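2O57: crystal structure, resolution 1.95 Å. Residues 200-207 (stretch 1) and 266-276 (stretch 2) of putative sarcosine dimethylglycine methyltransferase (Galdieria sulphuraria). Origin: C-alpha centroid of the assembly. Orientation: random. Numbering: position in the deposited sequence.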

# COMPACT_ATOMS: atom_id res chain seq x y z
N GLN A 200 24.91 -2.14 -7.53
CA GLN A 200 26.18 -2.37 -6.90
C GLN A 200 26.69 -1.15 -6.10
O GLN A 200 27.12 -1.33 -4.95
N PRO A 201 26.64 0.08 -6.68
CA PRO A 201 27.03 1.23 -5.87
C PRO A 201 26.35 1.27 -4.51
O PRO A 201 27.01 1.50 -3.50
N ILE A 202 25.04 1.04 -4.47
CA ILE A 202 24.33 1.09 -3.19
C ILE A 202 24.60 -0.14 -2.31
O ILE A 202 24.72 -0.00 -1.09
N LEU A 203 24.73 -1.32 -2.91
CA LEU A 203 25.10 -2.50 -2.14
C LEU A 203 26.51 -2.31 -1.56
O LEU A 203 26.76 -2.68 -0.41
N ASP A 204 27.40 -1.71 -2.36
CA ASP A 204 28.78 -1.42 -1.92
C ASP A 204 28.81 -0.35 -0.86
O ASP A 204 29.45 -0.54 0.18
N ARG A 205 28.12 0.76 -1.13
CA ARG A 205 28.10 1.94 -0.25
C ARG A 205 27.62 1.60 1.17
O ARG A 205 28.24 2.04 2.16
N ILE A 206 26.55 0.79 1.26
CA ILE A 206 25.97 0.39 2.56
C ILE A 206 26.43 -1.00 3.06
O ILE A 206 26.05 -1.42 4.17
N LYS A 207 27.17 -1.72 2.16
CA LYS A 207 27.85 -2.99 2.51
C LYS A 207 26.93 -4.24 2.63
O LYS A 207 26.97 -4.97 3.63
N ALA A 266 30.09 13.24 4.67
CA ALA A 266 30.27 13.09 3.24
C ALA A 266 29.85 11.67 2.81
O ALA A 266 29.10 11.55 1.85
N ASN A 267 30.24 10.63 3.57
CA ASN A 267 29.86 9.23 3.30
C ASN A 267 28.36 9.00 3.43
O ASN A 267 27.76 8.28 2.61
N MSE A 268 27.76 9.57 4.48
CA MSE A 268 26.29 9.47 4.65
C MSE A 268 25.54 10.10 3.47
O MSE A 268 24.62 9.50 2.93
N LYS A 269 25.90 11.33 3.13
CA LYS A 269 25.32 12.06 1.99
C LYS A 269 25.42 11.25 0.68
O LYS A 269 24.44 11.15 -0.09
N ARG A 270 26.58 10.65 0.43
CA ARG A 270 26.71 9.80 -0.76
C ARG A 270 25.72 8.64 -0.74
O ARG A 270 25.08 8.38 -1.75
N GLY A 271 25.63 7.94 0.39
CA GLY A 271 24.65 6.85 0.56
C GLY A 271 23.22 7.31 0.35
O GLY A 271 22.42 6.64 -0.33
N LEU A 272 22.88 8.46 0.91
CA LEU A 272 21.54 9.05 0.70
C LEU A 272 21.29 9.27 -0.79
O LEU A 272 20.23 8.89 -1.31
N GLU A 273 22.26 9.87 -1.48
CA GLU A 273 22.13 10.13 -2.91
C GLU A 273 21.86 8.84 -3.70
O GLU A 273 21.11 8.86 -4.68
N HIS A 274 22.47 7.73 -3.28
CA HIS A 274 22.28 6.43 -3.95
C HIS A 274 20.85 5.94 -3.80
O HIS A 274 20.28 5.40 -4.76
N TRP A 275 20.26 6.10 -2.62
CA TRP A 275 18.87 5.71 -2.43
C TRP A 275 17.97 6.57 -3.30
O TRP A 275 17.07 6.05 -3.93
N ILE A 276 18.21 7.88 -3.31
CA ILE A 276 17.37 8.82 -4.08
C ILE A 276 17.47 8.48 -5.58
O ILE A 276 16.43 8.31 -6.26

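The short helix of stretch 1 runs at 148° to the helix of stretch 2, nearly antiparallel, and the backbone register runs in opposite senses, with Ile202 beside His274 and Arg205 beside Gly271. Gln200 lies out of reach; its amide instead holds the carboxylate one turn on, NE2 of Gln200 donating to OD1 of Asp204 at 2.7 Å. Pro201 points toward stretch 2 and places CB over a face of the His274 imidazole, with CB of Pro201 4.1 Å from the centroid of the His274 ring, a CH-pi contact. His274, with chi1 in m, suits this place because its flat ring offers a broad surface to the passing helix.

Ile202 leaves its backbone sideways, but the extended t,t rotamer brings its end inward. Its CG1 packs 3.8 Å from CB of His274, and its CD1 reaches over the face of the Trp275 indole, 3.4 Å from CD2 of Trp275. A slender aliphatic tip against a large aromatic surface makes a close, apolar contact. Leu203 and Asp204 take no part.

Arg205 points toward stretch 2 and is a knob set among Asn267, Arg270, Gly271 and His274. With chi1 t and chi2 and chi3 both p, its chain bends along stretch 2. Arginine suits the place because its aliphatic part packs on the helix, CG of Arg205 3.6 Å from CA of Gly271 and CB of Arg205 3.5 Å from CD2 of His274, while its guanidinium reaches Asn267. NH1 of Arg205 makes a weak hydrogen bond to OD1 of Asn267 at 3.2 Å; that oxygen also accepts from NH2 of Arg270 at 2.6 Å. The shared acceptor accompanies a close approach of like charges, NH1 of Arg205 to NE of Arg270 at 3.1 Å, two donors that cannot bond each other.

Ile206, chi1 p and chi2 t, points toward stretch 2; its apolar end adds a looser contact to the indole that Ile202 also touches, CD1 of Ile206 4.1 Å from CZ2 of Trp275. Lys207, with positive phi, stays clear.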

# COMPACT_ATOMS: atom_id res chain seq x y z
CB GLN A 200 27.18 -2.84 -7.98
CG GLN A 200 28.33 -3.70 -7.46
CD GLN A 200 27.84 -4.85 -6.61
OE1 GLN A 200 27.08 -5.71 -7.08
NE2 GLN A 200 28.25 -4.86 -5.35
CB PRO A 201 26.59 2.41 -6.73
CG PRO A 201 26.76 1.92 -8.10
CD PRO A 201 26.29 0.49 -8.05
CB ILE A 202 22.81 1.38 -3.35
CG1 ILE A 202 22.25 1.92 -2.03
CG2 ILE A 202 22.02 0.18 -3.93
CD1 ILE A 202 20.84 2.31 -2.14
CB LEU A 203 25.06 -3.75 -3.02
CG LEU A 203 23.67 -4.14 -3.53
CD1 LEU A 203 23.80 -5.32 -4.49
CD2 LEU A 203 22.71 -4.47 -2.38
CB ASP A 204 29.66 -0.99 -3.10
CG ASP A 204 30.11 -2.17 -3.95
OD1 ASP A 204 29.72 -3.32 -3.64
OD2 ASP A 204 30.86 -1.94 -4.93
CB ARG A 205 27.27 3.10 -0.88
CG ARG A 205 27.18 4.42 -0.07
CD ARG A 205 28.55 4.97 0.40
NE ARG A 205 29.47 5.35 -0.72
CZ ARG A 205 30.47 6.34 -0.43
NH1 ARG A 205 30.84 6.77 0.73
NH2 ARG A 205 31.28 6.59 -1.52
CB ILE A 206 24.41 0.49 2.53
CG1 ILE A 206 23.78 -0.68 1.76
CG2 ILE A 206 23.96 1.86 1.96
CD1 ILE A 206 22.25 -0.81 1.95
CB LYS A 207 28.80 -2.83 3.72
CG LYS A 207 30.11 -2.06 3.35
CD LYS A 207 29.92 -0.50 3.40
CE LYS A 207 30.44 0.05 4.74
NZ LYS A 207 31.99 0.01 4.72
CB ALA A 266 31.71 13.44 2.81
CB ASN A 267 30.55 8.24 4.26
CG ASN A 267 32.06 8.12 4.04
OD1 ASN A 267 32.55 8.31 2.93
ND2 ASN A 267 32.81 7.78 5.10
CB MSE A 268 25.82 10.10 5.95
CG MSE A 268 24.31 9.73 6.23
SE MSE A 268 23.72 10.34 7.94
CE MSE A 268 21.82 10.11 7.61
CB LYS A 269 26.02 13.44 1.91
CG LYS A 269 25.50 14.46 0.92
CD LYS A 269 26.35 15.79 0.97
CE LYS A 269 26.54 16.28 2.42
NZ LYS A 269 27.50 17.46 2.57
CB ARG A 270 28.13 9.29 -0.96
CG ARG A 270 29.06 10.37 -1.45
CD ARG A 270 30.42 9.80 -1.76
NE ARG A 270 31.19 9.55 -0.55
CZ ARG A 270 32.06 10.41 -0.02
NH1 ARG A 270 32.27 11.60 -0.61
NH2 ARG A 270 32.71 10.08 1.08
CB LEU A 272 21.36 10.34 1.50
CG LEU A 272 21.35 10.13 3.05
CD1 LEU A 272 21.41 11.48 3.76
CD2 LEU A 272 20.15 9.30 3.51
CB GLU A 273 23.40 10.81 -3.43
CG GLU A 273 23.49 12.28 -3.03
CD GLU A 273 24.91 12.86 -3.17
OE1 GLU A 273 25.84 12.13 -3.58
OE2 GLU A 273 25.10 14.05 -2.82
CB HIS A 274 23.23 5.35 -3.39
CG HIS A 274 24.64 5.48 -3.87
ND1 HIS A 274 24.96 5.81 -5.18
CD2 HIS A 274 25.82 5.28 -3.23
CE1 HIS A 274 26.28 5.86 -5.30
NE2 HIS A 274 26.82 5.54 -4.14
CB TRP A 275 18.41 5.86 -0.97
CG TRP A 275 18.87 4.72 -0.10
CD1 TRP A 275 19.83 4.78 0.86
CD2 TRP A 275 18.37 3.38 -0.10
NE1 TRP A 275 19.96 3.55 1.47
CE2 TRP A 275 19.09 2.66 0.89
CE3 TRP A 275 17.38 2.70 -0.84
CZ2 TRP A 275 18.87 1.31 1.16
CZ3 TRP A 275 17.16 1.33 -0.58
CH2 TRP A 275 17.89 0.66 0.42
CB ILE A 276 17.83 10.30 -3.83
CG1 ILE A 276 17.57 10.72 -2.37
CG2 ILE A 276 17.15 11.29 -4.83
CD1 ILE A 276 18.42 11.95 -1.91